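Local coordinates for protein cellulase CEL9M (Clostridium cellulolyticum, PDB 1IA6) that probably cleaves internal beta-1,4-glucosidic linkages of cellulose and related beta-glucans, as an endoglucanase of glycoside hydrolase family 9, at residues 361-373 / 377-389. Sequence-based numbering, arbitrary orientation.
Sequences HPHHRAANGYTYA and NAKPAKHLLTGAL
Ala367 and Asn368, at the C-terminal end of the single-turn helix 365-368, offer their carbonyls to the irregular chain 377-389: His383 N reaches Ala367 O at 3.0 Å and Lys382 N meets Asn368 O at 2.9 Å. Nearby, Tyr370 lies between two lysine chains. Lys379 CD sits over one ring face, 4.3 Å from the centroid, and Lys382 CE covers the opposite one. The bend of Lys382 at chi3 (-60°) brings NZ back to Gly369 O at 3.1 Å, where it also makes an off-centre cation-pi contact with the tyrosine ring. A water in the ring plane bridges Tyr370 OH and Pro380 O, and Pro380 O itself lies at the ring edge near CE2. The ring of His361 lies alongside Pro380, with CE1 3.7 Å from Pro380 CG, and a second water links His361 ND1 to Lys379 O. Toward the interior the contact becomes apolar. Ala381 CB packs on Pro362 CD, and Leu385 CD1 stands over the centre of the His364 ring, 4.1 Å from its centroid and 9° off the normal. With CG anti to the backbone N (chi1 -170°), the His364 ring can turn ND1 to Ala367 N, an in-plane N-cap bond, while NE2 is held by Asn20; both ring nitrogens are thus engaged. Asn368 OD1 accepts from Tyr370 N in an Asx turn as the chain leaves the helix through Gly369, whose positive phi suits glycine. The His364 N-cap, the Asx turn and the glycine exit thus shape a loop region of the family 9 catalytic module, beside the predicted active-site residue Asp401, which receives a weak bond from His361 N, and not far from zinc ligand His55.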
loop_
_atom_site.group_PDB
_atom_site.type_symbol
_atom_site.label_atom_id
_atom_site.label_comp_id
_atom_site.label_asym_id
_atom_site.label_seq_id
_atom_site.Cartn_x
_atom_site.Cartn_y
_atom_site.Cartn_z
ATOM N N HIS A 361 7.426 -12.874 -16.373
ATOM C CA HIS A 361 6.975 -13.955 -15.498
ATOM C C HIS A 361 6.473 -13.461 -14.136
ATOM O O HIS A 361 6.901 -13.965 -13.099
ATOM C CB HIS A 361 8.119 -14.950 -15.262
ATOM C CG HIS A 361 8.467 -15.778 -16.461
ATOM N ND1 HIS A 361 7.765 -16.911 -16.814
ATOM C CD2 HIS A 361 9.447 -15.639 -17.386
ATOM C CE1 HIS A 361 8.297 -17.435 -17.904
ATOM N NE2 HIS A 361 9.319 -16.684 -18.272
ATOM N N PRO A 362 5.561 -12.477 -14.112
ATOM C CA PRO A 362 5.084 -12.011 -12.803
ATOM C C PRO A 362 4.351 -13.117 -12.037
ATOM O O PRO A 362 3.633 -13.919 -12.633
ATOM C CB PRO A 362 4.159 -10.856 -13.168
ATOM C CG PRO A 362 3.589 -11.299 -14.498
ATOM C CD PRO A 362 4.822 -11.826 -15.209
ATOM N N HIS A 363 4.548 -13.168 -10.722
ATOM C CA HIS A 363 3.877 -14.167 -9.897
ATOM C C HIS A 363 2.471 -13.634 -9.632
ATOM O O HIS A 363 2.187 -13.086 -8.569
ATOM C CB HIS A 363 4.633 -14.356 -8.581
ATOM C CG HIS A 363 4.095 -15.464 -7.733
ATOM N ND1 HIS A 363 3.966 -16.756 -8.194
ATOM C CD2 HIS A 363 3.650 -15.474 -6.454
ATOM C CE1 HIS A 363 3.463 -17.515 -7.236
ATOM N NE2 HIS A 363 3.263 -16.761 -6.170
ATOM N N HIS A 364 1.596 -13.795 -10.619
ATOM C CA HIS A 364 0.229 -13.294 -10.530
ATOM C C HIS A 364 -0.690 -14.254 -11.288
ATOM O O HIS A 364 -0.559 -14.434 -12.498
ATOM C CB HIS A 364 0.193 -11.884 -11.133
ATOM C CG HIS A 364 -1.087 -11.139 -10.901
ATOM N ND1 HIS A 364 -2.195 -11.292 -11.705
ATOM C CD2 HIS A 364 -1.419 -10.205 -9.978
ATOM C CE1 HIS A 364 -3.154 -10.482 -11.290
ATOM N NE2 HIS A 364 -2.707 -9.810 -10.244
ATOM N N ARG A 365 -1.620 -14.870 -10.569
ATOM C CA ARG A 365 -2.524 -15.838 -11.179
ATOM C C ARG A 365 -3.361 -15.321 -12.347
ATOM O O ARG A 365 -3.371 -15.931 -13.417
ATOM C CB ARG A 365 -3.428 -16.449 -10.102
ATOM C CG ARG A 365 -2.668 -17.377 -9.161
ATOM C CD ARG A 365 -3.488 -17.777 -7.946
ATOM N NE ARG A 365 -2.777 -18.754 -7.121
ATOM C CZ ARG A 365 -1.700 -18.493 -6.386
ATOM N NH1 ARG A 365 -1.183 -17.271 -6.350
ATOM N NH2 ARG A 365 -1.133 -19.466 -5.684
ATOM N N ALA A 366 -4.057 -14.207 -12.156
ATOM C CA ALA A 366 -4.892 -13.664 -13.227
ATOM C C ALA A 366 -4.082 -13.299 -14.474
ATOM O O ALA A 366 -4.447 -13.681 -15.588
ATOM C CB ALA A 366 -5.664 -12.446 -12.723
ATOM N N ALA A 367 -2.988 -12.564 -14.290
ATOM C CA ALA A 367 -2.148 -12.161 -15.418
ATOM C C ALA A 367 -1.512 -13.361 -16.123
ATOM O O ALA A 367 -1.411 -13.384 -17.348
ATOM C CB ALA A 367 -1.055 -11.194 -14.948
ATOM N N ASN A 368 -1.083 -14.353 -15.349
ATOM C CA ASN A 368 -0.462 -15.543 -15.927
ATOM C C ASN A 368 -1.405 -16.167 -16.959
ATOM O O ASN A 368 -0.992 -16.496 -18.074
ATOM C CB ASN A 368 -0.117 -16.541 -14.822
ATOM C CG ASN A 368 0.537 -17.796 -15.358
ATOM O OD1 ASN A 368 -0.111 -18.826 -15.509
ATOM N ND2 ASN A 368 1.827 -17.710 -15.658
ATOM N N GLY A 369 -2.670 -16.324 -16.576
ATOM C CA GLY A 369 -3.676 -16.856 -17.480
ATOM C C GLY A 369 -3.705 -18.349 -17.755
ATOM O O GLY A 369 -4.520 -18.806 -18.558
ATOM N N TYR A 370 -2.835 -19.110 -17.103
ATOM C CA TYR A 370 -2.791 -20.554 -17.304
ATOM C C TYR A 370 -3.178 -21.294 -16.030
ATOM O O TYR A 370 -3.335 -20.686 -14.973
ATOM C CB TYR A 370 -1.384 -20.983 -17.730
ATOM C CG TYR A 370 -0.938 -20.395 -19.049
ATOM C CD1 TYR A 370 -1.489 -20.834 -20.253
ATOM C CD2 TYR A 370 0.024 -19.389 -19.094
ATOM C CE1 TYR A 370 -1.092 -20.285 -21.469
ATOM C CE2 TYR A 370 0.427 -18.831 -20.304
ATOM C CZ TYR A 370 -0.135 -19.284 -21.485
ATOM O OH TYR A 370 0.260 -18.736 -22.682
ATOM N N THR A 371 -3.339 -22.608 -16.139
ATOM C CA THR A 371 -3.691 -23.436 -14.990
ATOM C C THR A 371 -2.657 -24.551 -14.833
ATOM O O THR A 371 -1.491 -24.384 -15.202
ATOM C CB THR A 371 -5.093 -24.057 -15.160
ATOM O OG1 THR A 371 -5.131 -24.837 -16.362
ATOM C CG2 THR A 371 -6.150 -22.964 -15.240
ATOM N N TYR A 372 -3.077 -25.686 -14.283
ATOM C CA TYR A 372 -2.171 -26.814 -14.096
ATOM C C TYR A 372 -2.309 -27.841 -15.218
ATOM O O TYR A 372 -2.400 -29.043 -14.965
ATOM C CB TYR A 372 -2.431 -27.491 -12.746
ATOM C CG TYR A 372 -1.926 -26.716 -11.548
ATOM C CD1 TYR A 372 -0.584 -26.345 -11.450
ATOM C CD2 TYR A 372 -2.781 -26.378 -10.499
ATOM C CE1 TYR A 372 -0.104 -25.654 -10.336
ATOM C CE2 TYR A 372 -2.313 -25.687 -9.378
ATOM C CZ TYR A 372 -0.975 -25.329 -9.304
ATOM O OH TYR A 372 -0.510 -24.645 -8.202
ATOM N N ALA A 373 -2.318 -27.364 -16.458
ATOM C CA ALA A 373 -2.445 -28.244 -17.612
ATOM C C ALA A 373 -1.301 -28.013 -18.596
ATOM O O ALA A 373 -1.352 -28.461 -19.744
ATOM C CB ALA A 373 -3.785 -28.010 -18.301
ATOM N N ASN A 377 1.505 -23.118 -15.845
ATOM C CA ASN A 377 1.730 -21.936 -15.019
ATOM C C ASN A 377 3.186 -21.483 -15.089
ATOM O O ASN A 377 3.551 -20.447 -14.529
ATOM C CB ASN A 377 1.354 -22.224 -13.563
ATOM C CG ASN A 377 2.254 -23.264 -12.919
ATOM O OD1 ASN A 377 2.305 -24.414 -13.356
ATOM N ND2 ASN A 377 2.969 -22.864 -11.871
ATOM N N ALA A 378 4.010 -22.264 -15.783
ATOM C CA ALA A 378 5.430 -21.956 -15.926
ATOM C C ALA A 378 5.722 -21.109 -17.164
ATOM O O ALA A 378 6.814 -20.556 -17.299
ATOM C CB ALA A 378 6.233 -23.248 -15.982
ATOM N N LYS A 379 4.749 -21.009 -18.064
ATOM C CA LYS A 379 4.915 -20.222 -19.282
ATOM C C LYS A 379 4.821 -18.732 -18.964
ATOM O O LYS A 379 4.343 -18.349 -17.897
ATOM C CB LYS A 379 3.830 -20.585 -20.300
ATOM C CG LYS A 379 3.827 -22.043 -20.730
ATOM C CD LYS A 379 2.668 -22.337 -21.679
ATOM C CE LYS A 379 2.786 -21.548 -22.976
ATOM N NZ LYS A 379 1.658 -21.827 -23.913
ATOM N N PRO A 380 5.287 -17.874 -19.889
ATOM C CA PRO A 380 5.236 -16.424 -19.681
ATOM C C PRO A 380 3.785 -15.972 -19.548
ATOM O O PRO A 380 2.898 -16.530 -20.197
ATOM C CB PRO A 380 5.892 -15.872 -20.946
ATOM C CG PRO A 380 6.858 -16.960 -21.324
ATOM C CD PRO A 380 6.031 -18.200 -21.117
ATOM N N ALA A 381 3.550 -14.966 -18.712
ATOM C CA ALA A 381 2.204 -14.444 -18.493
ATOM C C ALA A 381 1.482 -14.145 -19.805
ATOM O O ALA A 381 2.019 -13.464 -20.678
ATOM C CB ALA A 381 2.270 -13.186 -17.638
ATOM N N LYS A 382 0.259 -14.649 -19.927
ATOM C CA LYS A 382 -0.552 -14.447 -21.122
ATOM C C LYS A 382 -1.009 -12.994 -21.255
ATOM O O LYS A 382 -1.098 -12.464 -22.362
ATOM C CB LYS A 382 -1.776 -15.370 -21.075
ATOM C CG LYS A 382 -2.629 -15.369 -22.334
ATOM C CD LYS A 382 -3.852 -16.272 -22.180
ATOM C CE LYS A 382 -3.458 -17.719 -21.905
ATOM N NZ LYS A 382 -4.646 -18.592 -21.657
ATOM N N HIS A 383 -1.282 -12.352 -20.122
ATOM C CA HIS A 383 -1.752 -10.967 -20.114
ATOM C C HIS A 383 -0.719 -9.989 -19.556
ATOM O O HIS A 383 0.088 -10.349 -18.705
ATOM C CB HIS A 383 -3.041 -10.880 -19.297
ATOM C CG HIS A 383 -4.097 -11.844 -19.738
ATOM N ND1 HIS A 383 -4.718 -11.755 -20.966
ATOM C CD2 HIS A 383 -4.630 -12.927 -19.124
ATOM C CE1 HIS A 383 -5.588 -12.740 -21.089
ATOM N NE2 HIS A 383 -5.555 -13.467 -19.986
ATOM N N LEU A 384 -0.749 -8.751 -20.043
ATOM C CA LEU A 384 0.187 -7.725 -19.593
ATOM C C LEU A 384 -0.314 -7.065 -18.307
ATOM O O LEU A 384 -1.363 -6.417 -18.298
ATOM C CB LEU A 384 0.372 -6.664 -20.682
ATOM C CG LEU A 384 1.383 -5.549 -20.380
ATOM C CD1 LEU A 384 2.780 -6.140 -20.252
ATOM C CD2 LEU A 384 1.353 -4.505 -21.485
ATOM N N LEU A 385 0.446 -7.234 -17.227
ATOM C CA LEU A 385 0.090 -6.673 -15.923
ATOM C C LEU A 385 0.649 -5.252 -15.797
ATOM O O LEU A 385 1.549 -4.984 -15.007
ATOM C CB LEU A 385 0.647 -7.574 -14.813
ATOM C CG LEU A 385 0.282 -7.282 -13.353
ATOM C CD1 LEU A 385 -1.222 -7.349 -13.168
ATOM C CD2 LEU A 385 0.963 -8.302 -12.450
ATOM N N THR A 386 0.085 -4.344 -16.583
ATOM C CA THR A 386 0.515 -2.952 -16.616
ATOM C C THR A 386 0.619 -2.265 -15.255
ATOM O O THR A 386 -0.317 -2.307 -14.457
ATOM C CB THR A 386 -0.437 -2.127 -17.501
ATOM O OG1 THR A 386 -0.497 -2.720 -18.806
ATOM C CG2 THR A 386 0.047 -0.683 -17.620
ATOM N N GLY A 387 1.770 -1.641 -15.006
ATOM C CA GLY A 387 1.985 -0.899 -13.770
ATOM C C GLY A 387 2.490 -1.628 -12.536
ATOM O O GLY A 387 2.788 -0.989 -11.528
ATOM N N ALA A 388 2.612 -2.948 -12.598
ATOM C CA ALA A 388 3.068 -3.701 -11.435
ATOM C C ALA A 388 4.557 -3.541 -11.146
ATOM O O ALA A 388 5.391 -3.670 -12.039
ATOM C CB ALA A 388 2.742 -5.188 -11.608
ATOM N N LEU A 389 4.877 -3.255 -9.888
ATOM C CA LEU A 389 6.266 -3.141 -9.458
ATOM C C LEU A 389 6.656 -4.545 -8.989
ATOM O O LEU A 389 6.016 -5.105 -8.094
ATOM C CB LEU A 389 6.391 -2.154 -8.292
ATOM C CG LEU A 389 7.792 -1.987 -7.688
ATOM C CD1 LEU A 389 8.715 -1.297 -8.688
ATOM C CD2 LEU A 389 7.705 -1.167 -6.416
HETATM O O HOH W 1 5.367 -17.468 -15.526
HETATM O O HOH W 2 2.551 -17.013 -22.861
#